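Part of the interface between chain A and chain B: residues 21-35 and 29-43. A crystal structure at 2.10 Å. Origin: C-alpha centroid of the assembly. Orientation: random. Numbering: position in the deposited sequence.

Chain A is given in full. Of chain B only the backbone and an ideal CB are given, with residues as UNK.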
# COMPACT_ATOMS: atom_id res chain seq x y z
N SER A 21 13.33 -4.15 2.00
CA SER A 21 13.56 -3.48 3.28
C SER A 21 12.30 -3.43 4.13
O SER A 21 11.42 -2.59 3.90
CB SER A 21 14.08 -2.06 3.05
OG SER A 21 13.80 -1.25 4.18
N PRO A 22 12.17 -4.31 5.13
CA PRO A 22 11.08 -4.14 6.10
C PRO A 22 11.13 -2.82 6.85
O PRO A 22 10.08 -2.35 7.33
CB PRO A 22 11.27 -5.34 7.06
CG PRO A 22 12.02 -6.35 6.27
CD PRO A 22 12.94 -5.54 5.37
N SER A 23 12.30 -2.20 7.00
CA SER A 23 12.36 -0.96 7.76
C SER A 23 11.69 0.20 7.01
O SER A 23 11.19 1.13 7.64
CB SER A 23 13.80 -0.60 8.13
OG SER A 23 14.58 -0.29 6.99
N ASP A 24 11.66 0.15 5.67
CA ASP A 24 10.91 1.16 4.92
C ASP A 24 9.42 1.05 5.17
O ASP A 24 8.70 2.06 5.15
CB ASP A 24 11.19 1.03 3.43
CG ASP A 24 12.58 1.49 3.06
OD1 ASP A 24 13.13 2.35 3.78
OD2 ASP A 24 13.13 0.98 2.06
N ILE A 25 8.92 -0.17 5.36
CA ILE A 25 7.51 -0.34 5.72
C ILE A 25 7.26 0.21 7.12
O ILE A 25 6.27 0.92 7.35
CB ILE A 25 7.10 -1.81 5.61
CG1 ILE A 25 7.38 -2.32 4.19
CG2 ILE A 25 5.63 -1.95 5.99
CD1 ILE A 25 7.03 -3.79 3.99
N ALA A 26 8.13 -0.14 8.08
CA ALA A 26 7.98 0.37 9.45
C ALA A 26 7.93 1.89 9.48
O ALA A 26 7.18 2.47 10.27
CB ALA A 26 9.13 -0.11 10.33
N GLU A 27 8.74 2.55 8.66
CA GLU A 27 8.75 4.01 8.63
C GLU A 27 7.39 4.58 8.24
O GLU A 27 6.92 5.55 8.84
CB GLU A 27 9.83 4.50 7.66
CG GLU A 27 10.48 5.81 8.08
CD GLU A 27 11.17 6.52 6.94
OE1 GLU A 27 11.48 5.86 5.92
OE2 GLU A 27 11.39 7.74 7.07
N ILE A 28 6.73 3.98 7.24
CA ILE A 28 5.41 4.44 6.83
C ILE A 28 4.35 4.08 7.87
O ILE A 28 3.43 4.86 8.12
CB ILE A 28 5.06 3.86 5.44
CG1 ILE A 28 6.00 4.44 4.38
CG2 ILE A 28 3.59 4.15 5.09
CD1 ILE A 28 5.88 3.77 3.04
N VAL A 29 4.48 2.91 8.51
CA VAL A 29 3.61 2.59 9.66
C VAL A 29 3.71 3.67 10.73
O VAL A 29 2.70 4.15 11.25
CB VAL A 29 3.99 1.21 10.24
CG1 VAL A 29 3.34 1.02 11.62
CG2 VAL A 29 3.57 0.10 9.30
N ARG A 30 4.94 4.09 11.06
CA ARG A 30 5.14 5.15 12.05
C ARG A 30 4.44 6.43 11.62
O ARG A 30 3.61 6.98 12.36
CB ARG A 30 6.64 5.42 12.24
CG ARG A 30 7.30 4.68 13.38
CD ARG A 30 8.74 5.17 13.59
NE ARG A 30 9.73 4.11 13.38
CZ ARG A 30 10.63 4.08 12.40
NH1 ARG A 30 10.70 5.08 11.53
NH2 ARG A 30 11.46 3.05 12.29
N LEU A 31 4.79 6.93 10.42
CA LEU A 31 4.15 8.12 9.86
C LEU A 31 2.64 8.08 10.03
O LEU A 31 2.03 9.02 10.55
CB LEU A 31 4.52 8.23 8.38
CG LEU A 31 3.91 9.39 7.60
CD1 LEU A 31 4.73 10.63 7.80
CD2 LEU A 31 3.82 9.05 6.13
N TRP A 32 2.02 6.97 9.62
CA TRP A 32 0.56 6.86 9.65
C TRP A 32 0.02 6.86 11.08
O TRP A 32 -0.97 7.56 11.38
CB TRP A 32 0.12 5.60 8.92
CG TRP A 32 -0.05 5.80 7.43
CD1 TRP A 32 -0.07 6.99 6.75
CD2 TRP A 32 -0.22 4.77 6.45
NE1 TRP A 32 -0.25 6.76 5.40
CE2 TRP A 32 -0.35 5.41 5.19
CE3 TRP A 32 -0.27 3.38 6.51
CZ2 TRP A 32 -0.54 4.70 4.01
CZ3 TRP A 32 -0.45 2.67 5.33
CH2 TRP A 32 -0.59 3.33 4.10
N PHE A 33 0.62 6.07 11.97
CA PHE A 33 -0.02 5.80 13.25
C PHE A 33 -0.01 7.04 14.15
O PHE A 33 -0.97 7.27 14.90
CB PHE A 33 0.65 4.62 13.96
CG PHE A 33 -0.11 4.14 15.18
CD1 PHE A 33 -1.26 3.37 15.04
CD2 PHE A 33 0.31 4.48 16.46
CE1 PHE A 33 -1.97 2.93 16.14
CE2 PHE A 33 -0.40 4.04 17.58
CZ PHE A 33 -1.55 3.27 17.42
N PHE A 34 1.05 7.83 14.10
CA PHE A 34 1.16 9.05 14.89
C PHE A 34 0.71 10.23 14.03
O PHE A 34 1.51 11.02 13.51
CB PHE A 34 2.58 9.22 15.42
CG PHE A 34 3.03 8.08 16.28
CD1 PHE A 34 2.48 7.88 17.54
CD2 PHE A 34 3.98 7.17 15.82
CE1 PHE A 34 2.88 6.81 18.33
CE2 PHE A 34 4.38 6.11 16.61
CZ PHE A 34 3.83 5.93 17.87
N GLU A 35 -0.62 10.35 13.89
CA GLU A 35 -1.31 11.29 12.99
C GLU A 35 -1.06 10.91 11.53
O GLU A 35 0.08 10.82 11.10
CB GLU A 35 -0.89 12.75 13.23
CG GLU A 35 -1.14 13.25 14.64
CD GLU A 35 0.16 13.45 15.41
OE1 GLU A 35 0.14 13.29 16.65
OE2 GLU A 35 1.19 13.77 14.77
N UNK B 29 9.38 -5.52 14.54
CA UNK B 29 10.67 -5.50 15.22
C UNK B 29 11.46 -4.23 14.94
O UNK B 29 12.44 -3.97 15.63
CB UNK B 29 11.50 -6.72 14.81
N UNK B 30 11.04 -3.43 13.96
CA UNK B 30 11.67 -2.14 13.70
C UNK B 30 11.03 -1.02 14.49
O UNK B 30 11.42 0.14 14.32
CB UNK B 30 11.61 -1.81 12.21
N UNK B 31 10.06 -1.34 15.35
CA UNK B 31 9.33 -0.37 16.15
C UNK B 31 9.58 -0.66 17.62
O UNK B 31 9.83 -1.80 18.01
CB UNK B 31 7.83 -0.40 15.83
N UNK B 32 9.50 0.39 18.44
CA UNK B 32 9.74 0.18 19.86
C UNK B 32 8.55 -0.52 20.52
O UNK B 32 7.47 -0.66 19.94
CB UNK B 32 10.02 1.51 20.55
N UNK B 33 8.79 -0.94 21.76
CA UNK B 33 7.84 -1.76 22.51
C UNK B 33 6.49 -1.06 22.67
O UNK B 33 5.44 -1.67 22.46
CB UNK B 33 8.41 -2.10 23.89
N UNK B 34 6.51 0.24 23.02
CA UNK B 34 5.25 0.94 23.28
C UNK B 34 4.45 1.15 21.99
O UNK B 34 3.22 1.08 22.01
CB UNK B 34 5.52 2.29 23.95
N UNK B 35 5.12 1.45 20.88
CA UNK B 35 4.43 1.55 19.60
C UNK B 35 3.76 0.23 19.25
O UNK B 35 2.59 0.21 18.83
CB UNK B 35 5.40 1.96 18.49
N UNK B 36 4.49 -0.87 19.41
CA UNK B 36 3.97 -2.19 19.06
C UNK B 36 2.71 -2.50 19.87
O UNK B 36 1.76 -3.09 19.35
CB UNK B 36 5.03 -3.27 19.30
N UNK B 37 2.68 -2.09 21.14
CA UNK B 37 1.52 -2.40 21.98
C UNK B 37 0.29 -1.65 21.51
O UNK B 37 -0.82 -2.20 21.52
CB UNK B 37 1.81 -2.06 23.44
N UNK B 38 0.46 -0.40 21.09
CA UNK B 38 -0.68 0.35 20.59
C UNK B 38 -1.14 -0.20 19.25
O UNK B 38 -2.34 -0.24 18.96
CB UNK B 38 -0.33 1.83 20.46
N UNK B 39 -0.20 -0.65 18.42
CA UNK B 39 -0.56 -1.18 17.11
C UNK B 39 -1.32 -2.50 17.25
O UNK B 39 -2.29 -2.73 16.54
CB UNK B 39 0.69 -1.38 16.25
N UNK B 40 -0.88 -3.38 18.17
CA UNK B 40 -1.59 -4.65 18.33
C UNK B 40 -3.00 -4.41 18.84
O UNK B 40 -3.91 -5.18 18.51
CB UNK B 40 -0.83 -5.58 19.28
N UNK B 41 -3.21 -3.34 19.61
CA UNK B 41 -4.57 -3.00 20.04
C UNK B 41 -5.39 -2.51 18.86
O UNK B 41 -6.58 -2.84 18.73
CB UNK B 41 -4.54 -1.94 21.14
N UNK B 42 -4.80 -1.69 17.98
CA UNK B 42 -5.53 -1.27 16.78
C UNK B 42 -5.82 -2.46 15.87
O UNK B 42 -6.91 -2.56 15.29
CB UNK B 42 -4.74 -0.21 16.02
N UNK B 43 -4.84 -3.35 15.70
CA UNK B 43 -5.08 -4.54 14.88
C UNK B 43 -6.18 -5.39 15.49
O UNK B 43 -7.05 -5.91 14.77
CB UNK B 43 -3.80 -5.36 14.73

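Position 29 lies sideways to chain A, with no atom of it within 5.5 Å of the ideal CB; many residues would serve, polar ones included. The deposited residue is Lys B29, whose extended chain leads away.

At position 30 CA-to-CB points toward chain A, and the ideal CB sits 3.5 Å from Ala A26 CB. The CA atoms of position 30 and Ser A23 are 6.1 Å apart, so the first turn of the chain A helix lies alongside. Such a surface suits a flat or medium-sized side chain, aromatic, aliphatic or amide. His B30, with chi1 at m, lays one ring face over Ser A23 CA and Pro A22 C; His B30 ND1 comes 3.4 Å from Ser A23 CB and His B30 NE2 3.7 Å from Pro A22 CB. Its carbonyl His B30 O lies at the edge of the guanidinium, 3.5 Å from Arg A30 NH2, and no hydrogen bond is assigned.

Position 31 has an extended backbone (phi/psi -117/152) and a sideways CB, 5.5 Å from Arg A30 NE. Ala A26, Val A29 and the arginine methylenes and NE leave a largely apolar groove that a branched aliphatic or methionine could reach. Leu B31 does so: Leu B31 CD1 lies 4.0 Å from Val A29 CG1, while Leu B31 CD2 lies 4.0 Å from Ala A26 CB and 3.5 Å from Arg A30 NE.

Position 32 precedes a helix, with phi/psi -75/169 and free amides ahead, favouring Asp, Ser, Thr or Asn. Asp B32 caps it: Asp B32 OD1 accepts from the N of position 35 at 2.8 Å.

Positions 33 and 34 have no chain A atom within 5.5 Å of their CBs, so polar residues fit well in this first turn, acids especially; they are Glu B33 and Glu B34.

At position 35 the ideal CB is 4.3 Å from Phe A34 CZ, leaving room for a small or beta-branched residue. Thr B35 presents OG1 at the ring edge, 3.7 Å from Phe A34 CZ; Thr B35 OG1 also donates to Asp B32 OD1 at 2.7 Å.

Positions 36 and 37 are out of reach and little constrained: Val B36 and Glu B37.

Position 38 points toward chain A, its ideal CB 3.6 Å from Phe A33 CZ, so a chain with a methylene base would suit, aliphatic or polar. Gln B38 packs its CB 3.6 Å from Phe A33 CZ.

Position 39 starts sideways, its ideal CB 5.1 Å from Phe A33 CE1; a longer aliphatic could reach both this ring and Val A29. Leu B39 places CG over one ring face, with Leu B39 CD2 3.6 Å from Phe A33 CD1 and Leu B39 CD1 3.7 Å from Val A29 CG1.

Positions 40 and 41 have no chain A atom within 5.5 Å of CB; polar or apolar residues suit: Val B40 and Val B41.

Position 42 points toward chain A, its ideal CB 4.2 Å from Phe A33 CE1; aliphatic or long polar chains fit. Glu B42 CG meets the ring edge, 3.4 Å from Phe A33 CE1.

Position 43, out of reach, would suit many residues; it holds Ile B43.

Chain B (29-43) KHLDEETVEQLVVEI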
# COMPACT_ATOMS: atom_id res chain seq x y z
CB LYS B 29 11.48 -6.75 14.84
CG LYS B 29 10.91 -8.02 15.46
CD LYS B 29 11.35 -9.28 14.72
CE LYS B 29 10.75 -10.53 15.35
NZ LYS B 29 11.26 -11.78 14.71
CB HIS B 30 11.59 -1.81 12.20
CG HIS B 30 12.37 -2.75 11.35
ND1 HIS B 30 13.68 -2.51 10.98
CD2 HIS B 30 12.04 -3.95 10.82
CE1 HIS B 30 14.12 -3.52 10.26
NE2 HIS B 30 13.15 -4.41 10.14
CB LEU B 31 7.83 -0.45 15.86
CG LEU B 31 7.51 -0.24 14.38
CD1 LEU B 31 6.04 -0.49 14.09
CD2 LEU B 31 7.90 1.17 13.94
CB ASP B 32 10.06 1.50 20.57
CG ASP B 32 9.00 2.55 20.35
OD1 ASP B 32 7.83 2.29 20.68
OD2 ASP B 32 9.34 3.64 19.86
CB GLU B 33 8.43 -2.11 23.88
CG GLU B 33 9.66 -3.05 23.87
CD GLU B 33 10.83 -2.61 22.97
OE1 GLU B 33 11.37 -3.48 22.24
OE2 GLU B 33 11.22 -1.42 22.99
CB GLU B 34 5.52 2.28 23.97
CG GLU B 34 4.39 3.31 23.84
CD GLU B 34 3.18 3.06 24.76
OE1 GLU B 34 2.67 4.06 25.32
OE2 GLU B 34 2.73 1.89 24.92
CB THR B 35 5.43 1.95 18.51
OG1 THR B 35 6.09 3.16 18.88
CG2 THR B 35 4.73 2.12 17.17
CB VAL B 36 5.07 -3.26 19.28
CG1 VAL B 36 4.51 -4.68 19.09
CG2 VAL B 36 6.23 -3.01 18.31
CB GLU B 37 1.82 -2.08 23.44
CG GLU B 37 2.68 -3.10 24.16
CD GLU B 37 1.87 -4.29 24.64
OE1 GLU B 37 0.86 -4.07 25.34
OE2 GLU B 37 2.25 -5.44 24.32
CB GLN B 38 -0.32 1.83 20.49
CG GLN B 38 -0.24 2.51 21.84
CD GLN B 38 0.41 3.88 21.77
OE1 GLN B 38 1.51 4.06 22.29
NE2 GLN B 38 -0.26 4.84 21.14
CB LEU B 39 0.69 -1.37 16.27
CG LEU B 39 1.25 -0.21 15.45
CD1 LEU B 39 2.57 -0.68 14.84
CD2 LEU B 39 0.26 0.21 14.34
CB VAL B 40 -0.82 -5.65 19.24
CG1 VAL B 40 0.55 -6.02 18.65
CG2 VAL B 40 -0.65 -5.13 20.64
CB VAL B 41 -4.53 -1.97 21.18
CG1 VAL B 41 -5.89 -1.31 21.37
CG2 VAL B 41 -4.10 -2.64 22.50
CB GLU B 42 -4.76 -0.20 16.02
CG GLU B 42 -4.86 1.18 16.62
CD GLU B 42 -6.24 1.79 16.48
OE1 GLU B 42 -6.81 1.76 15.35
OE2 GLU B 42 -6.77 2.29 17.50
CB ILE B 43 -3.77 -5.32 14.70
CG1 ILE B 43 -2.77 -4.44 13.94
CG2 ILE B 43 -4.04 -6.66 13.98
CD1 ILE B 43 -1.39 -5.03 13.88
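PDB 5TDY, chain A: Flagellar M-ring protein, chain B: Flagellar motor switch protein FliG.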